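PDB 4A39: metallo-carboxypeptidase from Pseudomonas aeruginosa, which probably acts as a zinc-dependent carboxypeptidase of the M14 family, removing C-terminal residues from peptides, with tubulin as a possible binding partner. Local coordinates for residues 128-133 with 186-191; 176-181 with 217-222. One frame throughout, in Å; residues are numbered along the deposited sequence.

Contact 1 pairs helix 128-138 with helix 185-196 through salt bridges and a His-carboxylate hydrogen bond, and contact 2 joins the end of strand 171-177 to the loop after strand 212-217; their centres lie 10 Å apart. Strand 171-177 leads through residues 178-184 into helix 185-196, so the two contacts are neighbours along the chain, and they also touch directly. Two probable hydrogen bonds join them: Asn219 ND2 to Glu187 OE1 at 3.1 Å, and Glu187 N to Gln178 OE1 at 3.2 Å. Contact 2 holds the zinc ligand His180 at the inhibitor pocket, whereas contact 1 lies farther off, the Glu187 side chain about 12 Å from the zinc.

Contact 1: residues 128-133 with 186-191; sequences RERHAR and AEWFME
Glu187 OE1 accepts two hydrogen bonds from the guanidinium of Arg128 and probably a third from Asn219 ND2, in the loop after strand 212-217. It belongs to a pair of nearly parallel helices, 21° between the two segments, joined by charged side chains across axes 11.4 Å apart; helix 185-196 is part of the alpha/beta zinc-carboxypeptidase domain and follows the loop that carries zinc ligands His180 and Glu183. Arg128 starts out pointing away from the partner helix, but bends at chi2 and chi3 so that its guanidinium turns back and meets the carboxylate end-on. Arg128 NH2 lies 2.8 Å from Glu187 OE1 and Arg128 NH1 3.1 Å from it, with the oxygen close to the guanidinium plane; NH2 also donates to Tyr126 O. The other oxygen, Glu187 OE2, turns its syn lone pair to His131 ND1 at only 2.5 Å, along a nearly straight bond (169°) in the plane of the imidazole. His131 NE2 is bonded to Glu159 OE1, so the ring is held between two carboxylates and may well carry a positive charge. Such a charge, with that of Arg128, would favour an ionised Glu187 in this buried place.

One turn beyond Glu187, Glu191 meets Arg130, whose chain is extended from CG to NE and which grips the carboxylate side-on at two syn lone pairs: Arg130 NE to Glu191 OE1 at 2.8 Å and Arg130 NH2 to Glu191 OE2 at 3.0 Å. Glu191 has further partners, Tyr126 OH at OE1 and Lys370 NZ at OE2. The Trp188 indole, whose NE1 bonds to Glu124 O, places CH2 over one face of the same guanidinium, toward its rim, with Trp188 CH2 3.3 Å from Arg130 NE and the two planes 38° apart.

Contact 2: residues 176-181 with 217-222; sequences IAQQHP and VPNMNP. With ZN (zinc ion), chain C; GEM ((2-guanidinoethylmercapto)succinic acid), chain D.
Two backbone hydrogen bonds carry strand 171-177 past the end of its parallel neighbour 212-217: Ala177 N donates to Val217 O at 3.0 Å, and Ala177 O accepts from Met220 N at 2.8 Å, each donor lying nearly along its C=O axis. At the bridge of Ile176 with Val217, Ile176 CG2 and Val217 CG2 lie side by side, 3.8 Å apart, and the bent Met220 chain sets Met220 CG 4.0 Å from Ile176 CB. Beyond it the chains continue as loops, and side-chain amides take over. Asn221 ND2 donates to Gln179 O at 2.9 Å in an almost straight bond (173°), in the plane of its own amide but above that of the carbonyl. Its OD1 caps Gly224 N at the start of helix 222-226. Asn219 OD1 accepts from Asn221 N, forming an Asx turn, and Gln178 NE2 folds back to Pro181 O. A water lies 2.9 Å from Gln178 O and 3.0 Å from Asn221 O. Gln179 NE2 donates to Asn240 OD1 and Asp271 OD1, and its OE1 accepts from Trp243 NE1; its CG lies alongside Met220 CB.

These bonds probably help to fix the loop that presents His180, whose ND1 binds the zinc at 2.1 Å and whose NE2 bonds to Asp238; Glu183, His273 and inhibitor atom O13 also bind the metal. This is the M14 catalytic site at the carboxyl ends of the parallel strands. Strand 268-275 runs along the other edge of 171-177, helix 185-196 packs on Ala177 and Gln178, and strand 157-163 borders Val217 and Pro218.

Contact 1: residues 128-133 with 186-191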
ATOM      1  N   ARG A 128     -12.286   5.371  -0.862  1.00  6.90           N
ATOM      2  CA  ARG A 128     -12.049   6.733  -0.412  1.00  7.06           C
ATOM      3  C   ARG A 128     -13.051   7.046   0.694  1.00  7.52           C
ATOM      4  O   ARG A 128     -12.831   7.950   1.506  1.00  7.67           O
ATOM      5  CB  ARG A 128     -12.204   7.728  -1.566  1.00  9.09           C
ATOM      6  CG  ARG A 128     -11.273   7.500  -2.754  1.00  7.48           C
ATOM      7  CD  ARG A 128      -9.812   7.524  -2.333  1.00  7.34           C
ATOM      8  NE  ARG A 128      -9.369   6.224  -1.830  1.00  5.45           N
ATOM      9  CZ  ARG A 128      -8.436   6.059  -0.895  1.00  5.58           C
ATOM     10  NH1 ARG A 128      -7.839   7.110  -0.347  1.00  7.34           N
ATOM     11  NH2 ARG A 128      -8.095   4.835  -0.512  1.00  5.76           N
ATOM     12  N   GLU A 129     -14.167   6.314   0.714  1.00  8.66           N
ATOM     13  CA  GLU A 129     -15.161   6.529   1.759  1.00  9.75           C
ATOM     14  C   GLU A 129     -14.554   6.049   3.064  1.00  9.57           C
ATOM     15  O   GLU A 129     -14.716   6.692   4.100  1.00 10.96           O
ATOM     16  CB  GLU A 129     -16.473   5.789   1.449  1.00 11.10           C
ATOM     17  CG  GLU A 129     -17.214   6.379   0.249  1.00 16.72           C
ATOM     18  CD  GLU A 129     -18.650   5.898   0.106  1.00 19.21           C
ATOM     19  OE1 GLU A 129     -18.897   4.679   0.219  1.00 21.21           O
ATOM     20  OE2 GLU A 129     -19.536   6.749  -0.138  1.00 21.65           O
ATOM     21  N   ARG A 130     -13.831   4.933   3.010  1.00  9.91           N
ATOM     22  CA  ARG A 130     -13.183   4.407   4.205  1.00  8.95           C
ATOM     23  C   ARG A 130     -12.070   5.379   4.590  1.00  8.24           C
ATOM     24  O   ARG A 130     -11.792   5.582   5.772  1.00  9.00           O
ATOM     25  CB  ARG A 130     -12.599   3.012   3.945  1.00  9.44           C
ATOM     26  CG  ARG A 130     -12.195   2.299   5.226  1.00  9.71           C
ATOM     27  CD  ARG A 130     -11.628   0.907   4.990  1.00 11.01           C
ATOM     28  NE  ARG A 130     -11.395   0.234   6.264  1.00 12.59           N
ATOM     29  CZ  ARG A 130     -12.312  -0.471   6.921  1.00 13.92           C
ATOM     30  NH1 ARG A 130     -13.532  -0.614   6.420  1.00 15.70           N
ATOM     31  NH2 ARG A 130     -12.016  -1.013   8.096  1.00 13.71           N
ATOM     32  N   HIS A 131     -11.438   5.980   3.583  1.00  8.30           N
ATOM     33  CA  HIS A 131     -10.366   6.944   3.815  1.00  7.32           C
ATOM     34  C   HIS A 131     -10.914   8.113   4.625  1.00  8.35           C
ATOM     35  O   HIS A 131     -10.285   8.576   5.580  1.00  7.80           O
ATOM     36  CB  HIS A 131      -9.816   7.468   2.483  1.00  9.20           C
ATOM     37  CG  HIS A 131      -8.832   8.586   2.633  1.00  7.14           C
ATOM     38  ND1 HIS A 131      -7.512   8.378   2.974  1.00  8.33           N
ATOM     39  CD2 HIS A 131      -8.981   9.927   2.514  1.00  8.85           C
ATOM     40  CE1 HIS A 131      -6.891   9.541   3.061  1.00  7.10           C
ATOM     41  NE2 HIS A 131      -7.760  10.498   2.787  1.00  8.73           N
ATOM     42  N   ALA A 132     -12.089   8.595   4.232  1.00  8.09           N
ATOM     43  CA  ALA A 132     -12.708   9.710   4.932  1.00  8.63           C
ATOM     44  C   ALA A 132     -12.957   9.334   6.385  1.00 10.02           C
ATOM     45  O   ALA A 132     -12.713  10.134   7.290  1.00 11.20           O
ATOM     46  CB  ALA A 132     -14.013  10.101   4.252  1.00  8.96           C
ATOM     47  N   ARG A 133     -13.436   8.115   6.611  1.00 10.48           N
ATOM     48  CA  ARG A 133     -13.702   7.657   7.968  1.00 10.40           C
ATOM     49  C   ARG A 133     -12.414   7.568   8.784  1.00 10.88           C
ATOM     50  O   ARG A 133     -12.401   7.886   9.975  1.00 11.14           O
ATOM     51  CB  ARG A 133     -14.406   6.299   7.949  1.00 12.16           C
ATOM     52  CG  ARG A 133     -15.832   6.357   7.414  1.00 13.22           C
ATOM     53  CD  ARG A 133     -16.628   5.105   7.778  1.00 15.69           C
ATOM     54  NE  ARG A 133     -16.136   3.898   7.119  1.00 18.43           N
ATOM     55  CZ  ARG A 133     -16.314   3.618   5.831  1.00 18.26           C
ATOM     56  NH1 ARG A 133     -16.977   4.460   5.047  1.00 20.60           N
ATOM     57  NH2 ARG A 133     -15.839   2.488   5.327  1.00 20.07           N
ATOM     58  N   ALA A 186      -1.371  -0.843   1.406  1.00  3.58           N
ATOM     59  CA  ALA A 186      -0.691   0.320   1.968  1.00  3.46           C
ATOM     60  C   ALA A 186      -1.557   1.174   2.898  1.00  4.89           C
ATOM     61  O   ALA A 186      -1.148   1.475   4.022  1.00  4.38           O
ATOM     62  CB  ALA A 186      -0.109   1.177   0.852  1.00  5.67           C
ATOM     63  N   GLU A 187      -2.745   1.577   2.459  1.00  4.54           N
ATOM     64  CA  GLU A 187      -3.563   2.381   3.360  1.00  3.65           C
ATOM     65  C   GLU A 187      -4.114   1.525   4.508  1.00  4.30           C
ATOM     66  O   GLU A 187      -4.393   2.048   5.586  1.00  4.76           O
ATOM     67  CB  GLU A 187      -4.686   3.121   2.611  1.00  5.48           C
ATOM     68  CG  GLU A 187      -5.542   3.977   3.550  1.00  6.82           C
ATOM     69  CD  GLU A 187      -6.127   5.228   2.906  1.00  5.51           C
ATOM     70  OE1 GLU A 187      -6.394   5.225   1.686  1.00  6.85           O
ATOM     71  OE2 GLU A 187      -6.334   6.217   3.640  1.00  7.26           O
ATOM     72  N   TRP A 188      -4.267   0.218   4.296  1.00  5.00           N
ATOM     73  CA  TRP A 188      -4.731  -0.642   5.385  1.00  4.60           C
ATOM     74  C   TRP A 188      -3.682  -0.556   6.495  1.00  4.79           C
ATOM     75  O   TRP A 188      -4.012  -0.477   7.681  1.00  4.12           O
ATOM     76  CB  TRP A 188      -4.889  -2.097   4.925  1.00  4.94           C
ATOM     77  CG  TRP A 188      -6.191  -2.360   4.221  1.00  5.57           C
ATOM     78  CD1 TRP A 188      -6.376  -2.583   2.884  1.00  4.17           C
ATOM     79  CD2 TRP A 188      -7.490  -2.426   4.821  1.00  4.75           C
ATOM     80  NE1 TRP A 188      -7.708  -2.785   2.617  1.00  4.69           N
ATOM     81  CE2 TRP A 188      -8.415  -2.693   3.786  1.00  4.86           C
ATOM     82  CE3 TRP A 188      -7.963  -2.285   6.134  1.00  5.64           C
ATOM     83  CZ2 TRP A 188      -9.790  -2.823   4.021  1.00  7.79           C
ATOM     84  CZ3 TRP A 188      -9.333  -2.415   6.369  1.00  6.63           C
ATOM     85  CH2 TRP A 188     -10.229  -2.682   5.314  1.00  7.51           C
ATOM     86  N   PHE A 189      -2.413  -0.566   6.095  1.00  5.57           N
ATOM     87  CA  PHE A 189      -1.288  -0.458   7.030  1.00  5.54           C
ATOM     88  C   PHE A 189      -1.450   0.838   7.837  1.00  5.55           C
ATOM     89  O   PHE A 189      -1.268   0.858   9.056  1.00  6.13           O
ATOM     90  CB  PHE A 189       0.029  -0.447   6.229  1.00  5.69           C
ATOM     91  CG  PHE A 189       1.274  -0.162   7.047  1.00  3.78           C
ATOM     92  CD1 PHE A 189       1.587   1.141   7.433  1.00  5.01           C
ATOM     93  CD2 PHE A 189       2.163  -1.184   7.369  1.00  5.99           C
ATOM     94  CE1 PHE A 189       2.768   1.423   8.123  1.00  4.07           C
ATOM     95  CE2 PHE A 189       3.351  -0.914   8.056  1.00  5.46           C
ATOM     96  CZ  PHE A 189       3.655   0.393   8.433  1.00  4.90           C
ATOM     97  N   MET A 190      -1.803   1.921   7.153  1.00  4.83           N
ATOM     98  CA  MET A 190      -1.984   3.211   7.812  1.00  4.12           C
ATOM     99  C   MET A 190      -3.155   3.188   8.794  1.00  4.49           C
ATOM    100  O   MET A 190      -3.093   3.816   9.850  1.00  4.87           O
ATOM    101  CB  MET A 190      -2.199   4.310   6.769  1.00  5.15           C
ATOM    102  CG  MET A 190      -1.048   4.460   5.780  1.00  6.77           C
ATOM    103  SD  MET A 190       0.538   4.892   6.554  1.00  6.49           S
ATOM    104  CE  MET A 190       0.288   6.636   6.886  1.00  6.01           C
ATOM    105  N   GLU A 191      -4.225   2.474   8.451  1.00  5.45           N
ATOM    106  CA  GLU A 191      -5.378   2.388   9.347  1.00  6.03           C
ATOM    107  C   GLU A 191      -4.981   1.719  10.667  1.00  7.15           C
ATOM    108  O   GLU A 191      -5.416   2.136  11.738  1.00  7.49           O
ATOM    109  CB  GLU A 191      -6.529   1.607   8.695  1.00  5.50           C
ATOM    110  CG  GLU A 191      -7.735   1.418   9.619  1.00  8.95           C
ATOM    111  CD  GLU A 191      -8.913   0.748   8.939  1.00  8.58           C
ATOM    112  OE1 GLU A 191      -9.379   1.268   7.904  1.00  9.54           O
ATOM    113  OE2 GLU A 191      -9.379  -0.294   9.443  1.00  8.52           O
TER

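Contact 2: residues 176-181 with 217-222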
ATOM      1  N   ILE A 176       4.325   7.656   4.608  1.00  4.25           N
ATOM      2  CA  ILE A 176       3.373   7.948   3.538  1.00  4.73           C
ATOM      3  C   ILE A 176       2.974   6.630   2.875  1.00  5.63           C
ATOM      4  O   ILE A 176       3.753   5.667   2.858  1.00  4.56           O
ATOM      5  CB  ILE A 176       3.954   8.929   2.483  1.00  5.39           C
ATOM      6  CG1 ILE A 176       5.061   8.259   1.674  1.00  6.10           C
ATOM      7  CG2 ILE A 176       4.486  10.180   3.185  1.00  5.81           C
ATOM      8  CD1 ILE A 176       5.590   9.130   0.556  1.00 11.35           C
ATOM      9  N   ALA A 177       1.768   6.588   2.323  1.00  2.75           N
ATOM     10  CA  ALA A 177       1.282   5.346   1.733  1.00  3.03           C
ATOM     11  C   ALA A 177       0.558   5.435   0.400  1.00  3.81           C
ATOM     12  O   ALA A 177      -0.004   6.466   0.033  1.00  3.83           O
ATOM     13  CB  ALA A 177       0.373   4.645   2.738  1.00  1.64           C
ATOM     14  N   GLN A 178       0.580   4.306  -0.299  1.00  4.11           N
ATOM     15  CA  GLN A 178      -0.095   4.105  -1.574  1.00  5.17           C
ATOM     16  C   GLN A 178       0.164   5.085  -2.712  1.00  5.44           C
ATOM     17  O   GLN A 178      -0.776   5.579  -3.337  1.00  5.80           O
ATOM     18  CB  GLN A 178      -1.610   3.970  -1.325  1.00  4.13           C
ATOM     19  CG  GLN A 178      -2.260   2.801  -2.085  1.00  3.84           C
ATOM     20  CD  GLN A 178      -3.672   2.489  -1.605  1.00  3.84           C
ATOM     21  OE1 GLN A 178      -3.911   2.359  -0.409  1.00  5.83           O
ATOM     22  NE2 GLN A 178      -4.611   2.349  -2.544  1.00  5.94           N
ATOM     23  N   GLN A 179       1.435   5.372  -2.982  1.00  4.37           N
ATOM     24  CA  GLN A 179       1.773   6.236  -4.111  1.00  3.14           C
ATOM     25  C   GLN A 179       1.273   5.530  -5.371  1.00  3.89           C
ATOM     26  O   GLN A 179       0.900   6.172  -6.352  1.00  5.16           O
ATOM     27  CB  GLN A 179       3.278   6.438  -4.224  1.00  4.07           C
ATOM     28  CG  GLN A 179       3.870   7.407  -3.233  1.00  4.60           C
ATOM     29  CD  GLN A 179       5.293   7.743  -3.605  1.00  4.93           C
ATOM     30  OE1 GLN A 179       5.537   8.543  -4.515  1.00  5.80           O
ATOM     31  NE2 GLN A 179       6.248   7.108  -2.930  1.00  4.47           N
ATOM     32  N   HIS A 180       1.304   4.200  -5.347  1.00  3.43           N
ATOM     33  CA  HIS A 180       0.811   3.391  -6.461  1.00  5.15           C
ATOM     34  C   HIS A 180      -0.588   2.975  -6.013  1.00  4.67           C
ATOM     35  O   HIS A 180      -0.744   2.196  -5.072  1.00  5.46           O
ATOM     36  CB  HIS A 180       1.734   2.190  -6.669  1.00  4.54           C
ATOM     37  CG  HIS A 180       3.103   2.577  -7.135  1.00  4.06           C
ATOM     38  ND1 HIS A 180       4.255   2.064  -6.580  1.00  6.73           N
ATOM     39  CD2 HIS A 180       3.504   3.439  -8.100  1.00  6.38           C
ATOM     40  CE1 HIS A 180       5.306   2.593  -7.180  1.00  5.76           C
ATOM     41  NE2 HIS A 180       4.878   3.431  -8.106  1.00  4.08           N
ATOM     42  N   PRO A 181      -1.625   3.495  -6.695  1.00  4.61           N
ATOM     43  CA  PRO A 181      -3.034   3.231  -6.387  1.00  3.77           C
ATOM     44  C   PRO A 181      -3.507   1.799  -6.196  1.00  5.54           C
ATOM     45  O   PRO A 181      -4.395   1.550  -5.380  1.00  6.39           O
ATOM     46  CB  PRO A 181      -3.772   3.948  -7.517  1.00  5.35           C
ATOM     47  CG  PRO A 181      -2.831   3.804  -8.667  1.00  3.61           C
ATOM     48  CD  PRO A 181      -1.500   4.142  -8.016  1.00  3.67           C
ATOM     49  N   VAL A 217       0.729  10.448   5.931  1.00  5.47           N
ATOM     50  CA  VAL A 217      -0.048  10.702   4.719  1.00  6.64           C
ATOM     51  C   VAL A 217      -0.713   9.373   4.372  1.00  6.86           C
ATOM     52  O   VAL A 217      -0.105   8.521   3.732  1.00  7.21           O
ATOM     53  CB  VAL A 217       0.834  11.135   3.527  1.00  6.41           C
ATOM     54  CG1 VAL A 217      -0.031  11.286   2.281  1.00  9.03           C
ATOM     55  CG2 VAL A 217       1.533  12.459   3.836  1.00  8.49           C
ATOM     56  N   PRO A 218      -1.971   9.177   4.806  1.00  6.57           N
ATOM     57  CA  PRO A 218      -2.744   7.953   4.560  1.00  6.54           C
ATOM     58  C   PRO A 218      -2.863   7.504   3.105  1.00  5.91           C
ATOM     59  O   PRO A 218      -2.884   6.301   2.829  1.00  5.33           O
ATOM     60  CB  PRO A 218      -4.101   8.275   5.176  1.00  7.05           C
ATOM     61  CG  PRO A 218      -3.729   9.156   6.326  1.00  8.37           C
ATOM     62  CD  PRO A 218      -2.715  10.084   5.699  1.00  7.53           C
ATOM     63  N   ASN A 219      -2.974   8.453   2.179  1.00  5.38           N
ATOM     64  CA  ASN A 219      -3.066   8.089   0.765  1.00  5.12           C
ATOM     65  C   ASN A 219      -2.483   9.149  -0.161  1.00  5.20           C
ATOM     66  O   ASN A 219      -2.978  10.277  -0.252  1.00  6.19           O
ATOM     67  CB  ASN A 219      -4.513   7.782   0.370  1.00  5.67           C
ATOM     68  CG  ASN A 219      -4.602   7.099  -0.981  1.00  4.81           C
ATOM     69  OD1 ASN A 219      -4.386   7.722  -2.020  1.00  5.67           O
ATOM     70  ND2 ASN A 219      -4.899   5.801  -0.972  1.00  5.32           N
ATOM     71  N   MET A 220      -1.421   8.755  -0.856  1.00  4.83           N
ATOM     72  CA  MET A 220      -0.687   9.621  -1.773  1.00  4.19           C
ATOM     73  C   MET A 220      -1.242   9.731  -3.185  1.00  5.37           C
ATOM     74  O   MET A 220      -0.733  10.526  -3.971  1.00  6.19           O
ATOM     75  CB  MET A 220       0.759   9.136  -1.896  1.00  4.21           C
ATOM     76  CG  MET A 220       1.661   9.421  -0.708  1.00  4.00           C
ATOM     77  SD  MET A 220       2.043  11.172  -0.560  1.00  6.28           S
ATOM     78  CE  MET A 220       2.999  11.424  -2.062  1.00  5.57           C
ATOM     79  N   ASN A 221      -2.263   8.944  -3.512  1.00  4.44           N
ATOM     80  CA  ASN A 221      -2.806   8.953  -4.874  1.00  5.78           C
ATOM     81  C   ASN A 221      -4.309   8.685  -4.880  1.00  6.17           C
ATOM     82  O   ASN A 221      -4.761   7.647  -5.368  1.00  5.78           O
ATOM     83  CB  ASN A 221      -2.096   7.870  -5.699  1.00  7.16           C
ATOM     84  CG  ASN A 221      -2.140   8.133  -7.195  1.00  7.00           C
ATOM     85  OD1 ASN A 221      -3.065   8.769  -7.714  1.00  5.51           O
ATOM     86  ND2 ASN A 221      -1.142   7.618  -7.904  1.00  6.85           N
ATOM     87  N   PRO A 222      -5.107   9.618  -4.341  1.00  5.65           N
ATOM     88  CA  PRO A 222      -6.561   9.431  -4.310  1.00  6.16           C
ATOM     89  C   PRO A 222      -7.202   9.292  -5.686  1.00  6.69           C
ATOM     90  O   PRO A 222      -8.164   8.538  -5.840  1.00  6.37           O
ATOM     91  CB  PRO A 222      -7.056  10.661  -3.549  1.00  7.23           C
ATOM     92  CG  PRO A 222      -6.014  11.695  -3.845  1.00  6.10           C
ATOM     93  CD  PRO A 222      -4.729  10.902  -3.729  1.00  7.77           C
TER
HETATM   94 ZN    ZN C1376       4.533   0.536  -5.174  1.00  4.89          ZN
HETATM   95  C8  GEM D1377       9.146   0.042  -5.875  1.00 20.65           C
HETATM   96  S7  GEM D1377       9.056   0.930  -4.278  1.00 27.79           S
HETATM   97  C6  GEM D1377      10.789   0.776  -3.712  1.00 21.99           C
HETATM   98  C5  GEM D1377      11.513  -0.480  -4.205  1.00 19.59           C
HETATM   99  N3  GEM D1377      11.794  -0.380  -5.644  1.00 18.95           N
HETATM  100  C1  GEM D1377      13.057  -0.321  -6.063  1.00 17.79           C
HETATM  101  N4  GEM D1377      14.045  -0.342  -5.172  1.00 18.93           N
HETATM  102  N2  GEM D1377      13.338  -0.233  -7.359  1.00 18.70           N
HETATM  103  C9  GEM D1377       8.727   0.939  -7.042  1.00 19.23           C
HETATM  104  O14 GEM D1377       8.492   2.144  -6.794  1.00 16.11           O
HETATM  105  O15 GEM D1377       8.650   0.399  -8.164  1.00 18.70           O
HETATM  106  C10 GEM D1377       8.298  -1.231  -5.841  1.00 17.72           C
HETATM  107  C11 GEM D1377       6.815  -0.924  -5.613  1.00 15.49           C
HETATM  108  O12 GEM D1377       6.237  -1.536  -4.687  1.00  9.14           O
HETATM  109  O13 GEM D1377       6.287  -0.096  -6.382  1.00 12.44           O
HETATM  110  O   HOH W   1      -3.643   5.335  -3.827  1.00  3.28           O